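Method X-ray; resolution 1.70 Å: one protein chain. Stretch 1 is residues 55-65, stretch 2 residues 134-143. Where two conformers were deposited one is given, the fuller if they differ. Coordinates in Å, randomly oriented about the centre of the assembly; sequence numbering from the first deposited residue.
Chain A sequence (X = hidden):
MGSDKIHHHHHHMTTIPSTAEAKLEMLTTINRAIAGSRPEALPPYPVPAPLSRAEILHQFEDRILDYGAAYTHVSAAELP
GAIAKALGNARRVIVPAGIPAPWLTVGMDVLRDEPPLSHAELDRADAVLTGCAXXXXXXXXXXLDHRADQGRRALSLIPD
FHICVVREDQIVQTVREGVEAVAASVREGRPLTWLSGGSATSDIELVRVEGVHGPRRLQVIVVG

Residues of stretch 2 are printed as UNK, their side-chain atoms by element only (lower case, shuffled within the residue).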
ATOM      1  N   GLU A  55      -9.901 -24.700   9.574  1.00 17.35           N
ATOM      2  CA  GLU A  55      -8.666 -24.288  10.251  1.00 15.39           C
ATOM      3  C   GLU A  55      -8.113 -22.973   9.713  1.00 15.39           C
ATOM      4  O   GLU A  55      -7.605 -22.132  10.471  1.00 15.42           O
ATOM      5  CB  GLU A  55      -7.615 -25.368  10.099  1.00 15.29           C
ATOM      6  CG  GLU A  55      -7.911 -26.633  10.864  1.00 21.16           C
ATOM      7  CD  GLU A  55      -6.997 -27.772  10.482  1.00 16.09           C
ATOM      8  OE1 GLU A  55      -6.653 -27.925   9.291  1.00 20.54           O
ATOM      9  OE2 GLU A  55      -6.625 -28.547  11.389  1.00 27.23           O
ATOM     10  N   ILE A  56      -8.224 -22.794   8.403  1.00 13.22           N
ATOM     11  CA  ILE A  56      -7.819 -21.551   7.758  1.00 15.00           C
ATOM     12  C   ILE A  56      -8.654 -20.365   8.275  1.00 14.90           C
ATOM     13  O   ILE A  56      -8.099 -19.334   8.636  1.00 16.35           O
ATOM     14  CB  ILE A  56      -7.895 -21.667   6.213  1.00 14.42           C
ATOM     15  CG1 ILE A  56      -6.816 -22.622   5.708  1.00 16.69           C
ATOM     16  CG2 ILE A  56      -7.730 -20.298   5.557  1.00 13.45           C
ATOM     17  CD1 ILE A  56      -6.972 -22.959   4.230  1.00 17.03           C
ATOM     18  N   LEU A  57      -9.979 -20.519   8.292  1.00 15.61           N
ATOM     19  CA  LEU A  57     -10.884 -19.495   8.797  1.00 17.97           C
ATOM     20  C   LEU A  57     -10.582 -19.154  10.249  1.00 16.36           C
ATOM     21  O   LEU A  57     -10.481 -17.977  10.630  1.00 17.54           O
ATOM     22  CB  LEU A  57     -12.335 -19.963   8.642  1.00 18.74           C
ATOM     23  CG  LEU A  57     -12.838 -19.899   7.191  1.00 26.10           C
ATOM     24  CD1 LEU A  57     -14.176 -20.581   7.039  1.00 33.41           C
ATOM     25  CD2 LEU A  57     -12.920 -18.458   6.706  1.00 31.07           C
ATOM     26  N   HIS A  58     -10.384 -20.188  11.058  1.00 16.98           N
ATOM     27  CA  HIS A  58     -10.062 -19.986  12.464  1.00 17.94           C
ATOM     28  C   HIS A  58      -8.718 -19.312  12.634  1.00 14.78           C
ATOM     29  O   HIS A  58      -8.570 -18.411  13.435  1.00 13.95           O
ATOM     30  CB  HIS A  58     -10.080 -21.308  13.210  1.00 18.96           C
ATOM     31  CG  HIS A  58     -11.452 -21.876  13.375  1.00 19.51           C
ATOM     32  ND1 HIS A  58     -11.671 -23.177  13.768  1.00 19.17           N
ATOM     33  CD2 HIS A  58     -12.677 -21.321  13.210  1.00 24.34           C
ATOM     34  CE1 HIS A  58     -12.972 -23.402  13.830  1.00 21.62           C
ATOM     35  NE2 HIS A  58     -13.602 -22.284  13.527  1.00 17.91           N
ATOM     36  N   GLN A  59      -7.747 -19.715  11.837  1.00 16.09           N
ATOM     37  CA  GLN A  59      -6.445 -19.049  11.853  1.00 15.49           C
ATOM     38  C   GLN A  59      -6.499 -17.572  11.458  1.00 15.15           C
ATOM     39  O   GLN A  59      -5.873 -16.727  12.102  1.00 15.01           O
ATOM     40  CB  GLN A  59      -5.489 -19.811  10.941  1.00 15.73           C
ATOM     41  CG  GLN A  59      -4.104 -19.212  10.868  1.00 15.43           C
ATOM     42  CD  GLN A  59      -3.204 -20.068  10.052  1.00 16.83           C
ATOM     43  OE1 GLN A  59      -3.342 -20.159   8.830  1.00 19.04           O
ATOM     44  NE2 GLN A  59      -2.278 -20.705  10.708  1.00 18.65           N
ATOM     45  N   PHE A  60      -7.240 -17.262  10.397  1.00 15.38           N
ATOM     46  CA  PHE A  60      -7.385 -15.904   9.908  1.00 15.09           C
ATOM     47  C   PHE A  60      -8.000 -15.066  11.014  1.00 15.75           C
ATOM     48  O   PHE A  60      -7.478 -14.002  11.351  1.00 16.43           O
ATOM     49  CB  PHE A  60      -8.271 -15.888   8.660  1.00 14.50           C
ATOM     50  CG  PHE A  60      -8.481 -14.524   8.052  1.00 13.57           C
ATOM     51  CD1 PHE A  60      -7.407 -13.747   7.645  1.00 15.04           C
ATOM     52  CD2 PHE A  60      -9.776 -14.035   7.854  1.00 14.95           C
ATOM     53  CE1 PHE A  60      -7.606 -12.496   7.043  1.00 16.37           C
ATOM     54  CE2 PHE A  60      -9.993 -12.802   7.284  1.00 18.12           C
ATOM     55  CZ  PHE A  60      -8.889 -12.018   6.864  1.00 20.82           C
ATOM     56  N   GLU A  61      -9.092 -15.578  11.590  1.00 15.44           N
ATOM     57  CA  GLU A  61      -9.746 -14.908  12.711  1.00 15.91           C
ATOM     58  C   GLU A  61      -8.748 -14.591  13.829  1.00 14.35           C
ATOM     59  O   GLU A  61      -8.682 -13.455  14.302  1.00 15.26           O
ATOM     60  CB  GLU A  61     -10.888 -15.764  13.269  1.00 14.66           C
ATOM     61  CG  GLU A  61     -11.571 -15.164  14.515  1.00 15.38           C
ATOM     62  CD  GLU A  61     -12.808 -15.947  14.963  1.00 19.33           C
ATOM     63  OE1 GLU A  61     -12.953 -17.112  14.571  1.00 18.05           O
ATOM     64  OE2 GLU A  61     -13.634 -15.394  15.710  1.00 22.80           O
ATOM     65  N   ASP A  62      -7.983 -15.597  14.256  1.00 13.53           N
ATOM     66  CA  ASP A  62      -7.024 -15.426  15.348  1.00 14.66           C
ATOM     67  C   ASP A  62      -6.027 -14.320  15.022  1.00 14.44           C
ATOM     68  O   ASP A  62      -5.683 -13.527  15.862  1.00 15.02           O
ATOM     69  CB  ASP A  62      -6.233 -16.695  15.603  1.00 16.23           C
ATOM     70  CG  ASP A  62      -7.078 -17.831  16.143  1.00 22.22           C
ATOM     71  OD1 ASP A  62      -8.240 -17.590  16.509  1.00 22.21           O
ATOM     72  OD2 ASP A  62      -6.568 -18.971  16.214  1.00 22.15           O
ATOM     73  N   ARG A  63      -5.544 -14.315  13.788  1.00 14.56           N
ATOM     74  CA  ARG A  63      -4.509 -13.351  13.411  1.00 17.23           C
ATOM     75  C   ARG A  63      -5.086 -11.942  13.312  1.00 18.11           C
ATOM     76  O   ARG A  63      -4.412 -10.976  13.667  1.00 18.76           O
ATOM     77  CB  ARG A  63      -3.826 -13.756  12.095  1.00 17.00           C
ATOM     78  CG  ARG A  63      -2.974 -15.019  12.154  1.00 18.74           C
ATOM     79  CD  ARG A  63      -1.752 -14.887  13.072  1.00 21.59           C
ATOM     80  NE  ARG A  63      -2.093 -15.234  14.446  1.00 32.67           N
ATOM     81  CZ  ARG A  63      -2.299 -16.477  14.882  1.00 36.67           C
ATOM     82  NH1 ARG A  63      -2.202 -17.516  14.050  1.00 44.52           N
ATOM     83  NH2 ARG A  63      -2.623 -16.684  16.159  1.00 34.58           N
ATOM     84  N   ILE A  64      -6.329 -11.826  12.841  1.00 16.35           N
ATOM     85  CA  ILE A  64      -7.000 -10.528  12.737  1.00 19.37           C
ATOM     86  C   ILE A  64      -7.291 -10.002  14.138  1.00 19.21           C
ATOM     87  O   ILE A  64      -7.079  -8.842  14.420  1.00 21.46           O
ATOM     88  CB  ILE A  64      -8.305 -10.644  11.934  1.00 17.88           C
ATOM     89  CG1 ILE A  64      -7.986 -10.928  10.465  1.00 15.04           C
ATOM     90  CG2 ILE A  64      -9.156  -9.396  12.084  1.00 22.19           C
ATOM     91  CD1 ILE A  64      -7.230  -9.883   9.704  1.00 19.09           C
ATOM     92  N   LEU A  65      -7.769 -10.872  15.022  1.00 19.11           N
ATOM     93  CA  LEU A  65      -8.014 -10.467  16.396  1.00 21.54           C
ATOM     94  C   LEU A  65      -6.712 -10.025  17.087  1.00 23.25           C
ATOM     95  O   LEU A  65      -6.719  -9.035  17.829  1.00 23.01           O
ATOM     96  CB  LEU A  65      -8.750 -11.558  17.178  1.00 20.53           C
ATOM     97  CG  LEU A  65     -10.190 -11.822  16.701  1.00 22.45           C
ATOM     98  CD1 LEU A  65     -10.752 -13.051  17.416  1.00 23.98           C
ATOM     99  CD2 LEU A  65     -11.099 -10.605  16.888  1.00 21.62           C
ATOM    100  N   UNK A 134      -7.515 -10.489  -1.802  1.00 18.93           N
ATOM    101  CA  UNK A 134      -7.251 -11.791  -1.182  1.00 17.25           C
ATOM    102  C   UNK A 134      -6.863 -11.563   0.269  1.00 17.80           C
ATOM    103  O   UNK A 134      -6.444 -10.462   0.649  1.00 16.23           O
ATOM    104  c   UNK A 134      -4.782 -11.896  -1.773  1.00 17.97           C
ATOM    105  c   UNK A 134      -6.139 -12.576  -1.938  1.00 21.48           C
ATOM    106  c   UNK A 134      -6.117 -14.054  -1.503  1.00 19.39           C
ATOM    107  N   UNK A 135      -7.045 -12.588   1.098  1.00 16.10           N
ATOM    108  CA  UNK A 135      -6.579 -12.528   2.467  1.00 16.06           C
ATOM    109  C   UNK A 135      -5.790 -13.784   2.741  1.00 13.97           C
ATOM    110  O   UNK A 135      -6.049 -14.823   2.157  1.00 17.20           O
ATOM    111  c   UNK A 135      -7.731 -12.436   3.453  1.00 15.66           C
ATOM    112  N   UNK A 136      -4.821 -13.657   3.632  1.00 16.23           N
ATOM    113  CA  UNK A 136      -3.933 -14.756   3.974  1.00 17.10           C
ATOM    114  C   UNK A 136      -4.081 -15.070   5.455  1.00 14.58           C
ATOM    115  O   UNK A 136      -3.869 -14.214   6.337  1.00 16.36           O
ATOM    116  c   UNK A 136      -2.482 -14.398   3.658  1.00 15.05           C
ATOM    117  c   UNK A 136      -1.570 -15.544   4.043  1.00 14.20           C
ATOM    118  c   UNK A 136      -1.152 -13.114   1.946  1.00 15.50           C
ATOM    119  c   UNK A 136      -2.313 -14.050   2.180  1.00 21.31           C
ATOM    120  N   UNK A 137      -4.443 -16.316   5.731  1.00 17.92           N
ATOM    121  CA  UNK A 137      -4.719 -16.721   7.094  1.00 17.53           C
ATOM    122  C   UNK A 137      -3.484 -16.726   7.980  1.00 18.60           C
ATOM    123  O   UNK A 137      -3.550 -16.286   9.117  1.00 19.81           O
ATOM    124  o   UNK A 137      -4.571 -19.161   6.839  1.00 18.06           O
ATOM    125  c   UNK A 137      -5.423 -18.072   7.136  1.00 18.53           C
ATOM    126  N   UNK A 138      -2.354 -17.205   7.459  0.50 18.37           N
ATOM    127  CA  UNK A 138      -1.168 -17.416   8.311  0.50 17.61           C
ATOM    128  C   UNK A 138      -0.645 -16.135   8.944  0.50 18.84           C
ATOM    129  O   UNK A 138      -0.152 -16.153  10.074  0.50 17.18           O
ATOM    130  o   UNK A 138       2.236 -17.896   4.701  0.50 16.05           O
ATOM    131  c   UNK A 138       1.828 -18.179   5.846  0.50 17.65           C
ATOM    132  c   UNK A 138      -0.046 -18.167   7.563  0.50 17.84           C
ATOM    133  c   UNK A 138       0.634 -17.424   6.422  0.50 16.44           C
ATOM    134  o   UNK A 138       2.371 -19.058   6.544  0.50 26.81           O
ATOM    135  N   UNK A 139      -0.785 -15.021   8.228  1.00 19.18           N
ATOM    136  CA  UNK A 139      -0.292 -13.733   8.696  1.00 19.09           C
ATOM    137  C   UNK A 139      -1.405 -12.741   8.977  1.00 18.37           C
ATOM    138  O   UNK A 139      -1.134 -11.622   9.361  1.00 20.50           O
ATOM    139  o   UNK A 139       0.112 -13.100   6.394  1.00 19.18           O
ATOM    140  c   UNK A 139       1.944 -13.997   7.638  1.00 23.56           C
ATOM    141  c   UNK A 139       0.704 -13.150   7.689  1.00 18.63           C
ATOM    142  N   UNK A 140      -2.663 -13.144   8.803  1.00 19.87           N
ATOM    143  CA  UNK A 140      -3.779 -12.228   9.016  1.00 19.89           C
ATOM    144  C   UNK A 140      -3.656 -11.033   8.104  1.00 19.86           C
ATOM    145  O   UNK A 140      -3.820  -9.875   8.531  1.00 20.04           O
ATOM    146  N   UNK A 141      -3.310 -11.300   6.850  1.00 18.30           N
ATOM    147  CA  UNK A 141      -3.089 -10.236   5.860  1.00 17.25           C
ATOM    148  C   UNK A 141      -4.268 -10.050   4.960  1.00 17.80           C
ATOM    149  O   UNK A 141      -4.838 -11.021   4.471  1.00 18.80           O
ATOM    150  c   UNK A 141      -1.896 -10.571   4.942  1.00 17.56           C
ATOM    151  o   UNK A 141      -0.715 -10.676   5.731  1.00 16.89           O
ATOM    152  c   UNK A 141      -1.689  -9.492   3.851  1.00 19.81           C
ATOM    153  N   UNK A 142      -4.607  -8.794   4.709  1.00 17.31           N
ATOM    154  CA  UNK A 142      -5.577  -8.495   3.719  1.00 17.70           C
ATOM    155  C   UNK A 142      -4.837  -7.696   2.655  1.00 14.92           C
ATOM    156  O   UNK A 142      -4.153  -6.701   2.944  1.00 16.20           O
ATOM    157  c   UNK A 142      -8.515  -7.840   6.140  1.00 23.27           C
ATOM    158  c   UNK A 142      -7.557  -8.606   5.261  1.00 19.82           C
ATOM    159  c   UNK A 142      -6.763  -7.727   4.285  1.00 19.67           C
ATOM    160  c   UNK A 142      -7.646  -7.268   3.153  1.00 22.13           C
ATOM    161  N   UNK A 143      -4.958  -8.159   1.423  1.00 15.68           N
ATOM    162  CA  UNK A 143      -4.379  -7.443   0.297  1.00 14.77           C
ATOM    163  C   UNK A 143      -5.474  -6.752  -0.504  1.00 17.10           C
ATOM    164  O   UNK A 143      -6.462  -7.378  -0.911  1.00 18.19           O
ATOM    165  c   UNK A 143      -2.502  -9.106   0.095  1.00 18.45           C
ATOM    166  c   UNK A 143      -3.622  -8.367  -0.647  1.00 15.89           C
ATOM    167  c   UNK A 143      -1.825 -10.233  -0.709  1.00 18.66           C
ATOM    168  c   UNK A 143      -3.058  -7.538  -1.853  1.00 18.15           C
TER
HETATM  169  O   HOH W   1       0.139 -17.834  11.930  1.00 35.22           O

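Position 134 carries three side-chain carbons, one bearing the other two, and none comes near the helix. A fork at the first carbon with no further atom is valine. Val134 lies in a strand, where beta-branched residues are at home, and its O accepts a hydrogen bond of 2.8 Å from N of position 143.

Position 135 has a single carbon, so it is alanine. Its CB points toward the helix and sits 3.6 Å from Phe60 CE1; so small a side chain lets the phenylalanine ring come close to the strand.

Position 136 has four carbons, forked at the first, with one arm two carbons long: isoleucine. Ile136 turns its side chain away from the helix into a buried setting that suits an apolar residue. Its backbone still takes part, since Ile136 O lies near the plane of the Phe60 ring, at its edge, 3.8 Å from Phe60 CD1.

At position 137 one carbon is followed by one oxygen, with no branch, which identifies serine. Here the strand gives way to the turn, and the backbones come very close, Phe60 CA to Ser137 CA being 4.0 Å. The compact side chain fits against the helix, with Ser137 CB 3.3 Å from Ile56 O, while Ser137 OG donates a short hydrogen bond of 2.5 Å to Gln59 OE1.

Position 138 shows three carbons in a row, the third carrying two oxygens, hence glutamate. The chain leads away from the helix, and its carboxylate finds a partner elsewhere in the structure. On the helix side, Glu138 O accepts a hydrogen bond of 2.5 Å from water 1, which in turn accepts a weak one of 3.2 Å from Arg63 NH1.

Position 139 has one carbon bearing an oxygen and a carbon: threonine. It points away from the helix, and its hydroxyl can serve the turn itself.

Position 140 has no side-chain atoms and is glycine. Its positive phi, 59°, favours that residue, and the packing reinforces the point: Gly140 CA is 3.4 Å from Arg63 CB. An ideal CB built on Gly140 would lie 2.6 Å from Arg63 CB, a clash.

Position 141 repeats the carbon bearing one oxygen and one carbon, so it too is threonine. It faces away, and its OG1 is 2.6 Å from Thr139 OG1 in a hydrogen bond that ties the two side chains together.

Position 142 has four carbons in the forked pattern of isoleucine. Ile142 CG1 packs 4.0 Å from Phe60 CZ, and its CD1 reaches to 4.3 Å from Ile64 CD1.

Position 143 has the same four-carbon fork and is isoleucine, buried but out of reach of the helix.

The contact thus joins a helix to a hairpin-like turn. Phe60 and Ile64 pack against Ala135 and Ile142, Gln59 holds Ser137 by a direct hydrogen bond, and Arg63 lies along the turn where glycine leaves room for close approach.

Stretch 2 134-143: VAISETGTII
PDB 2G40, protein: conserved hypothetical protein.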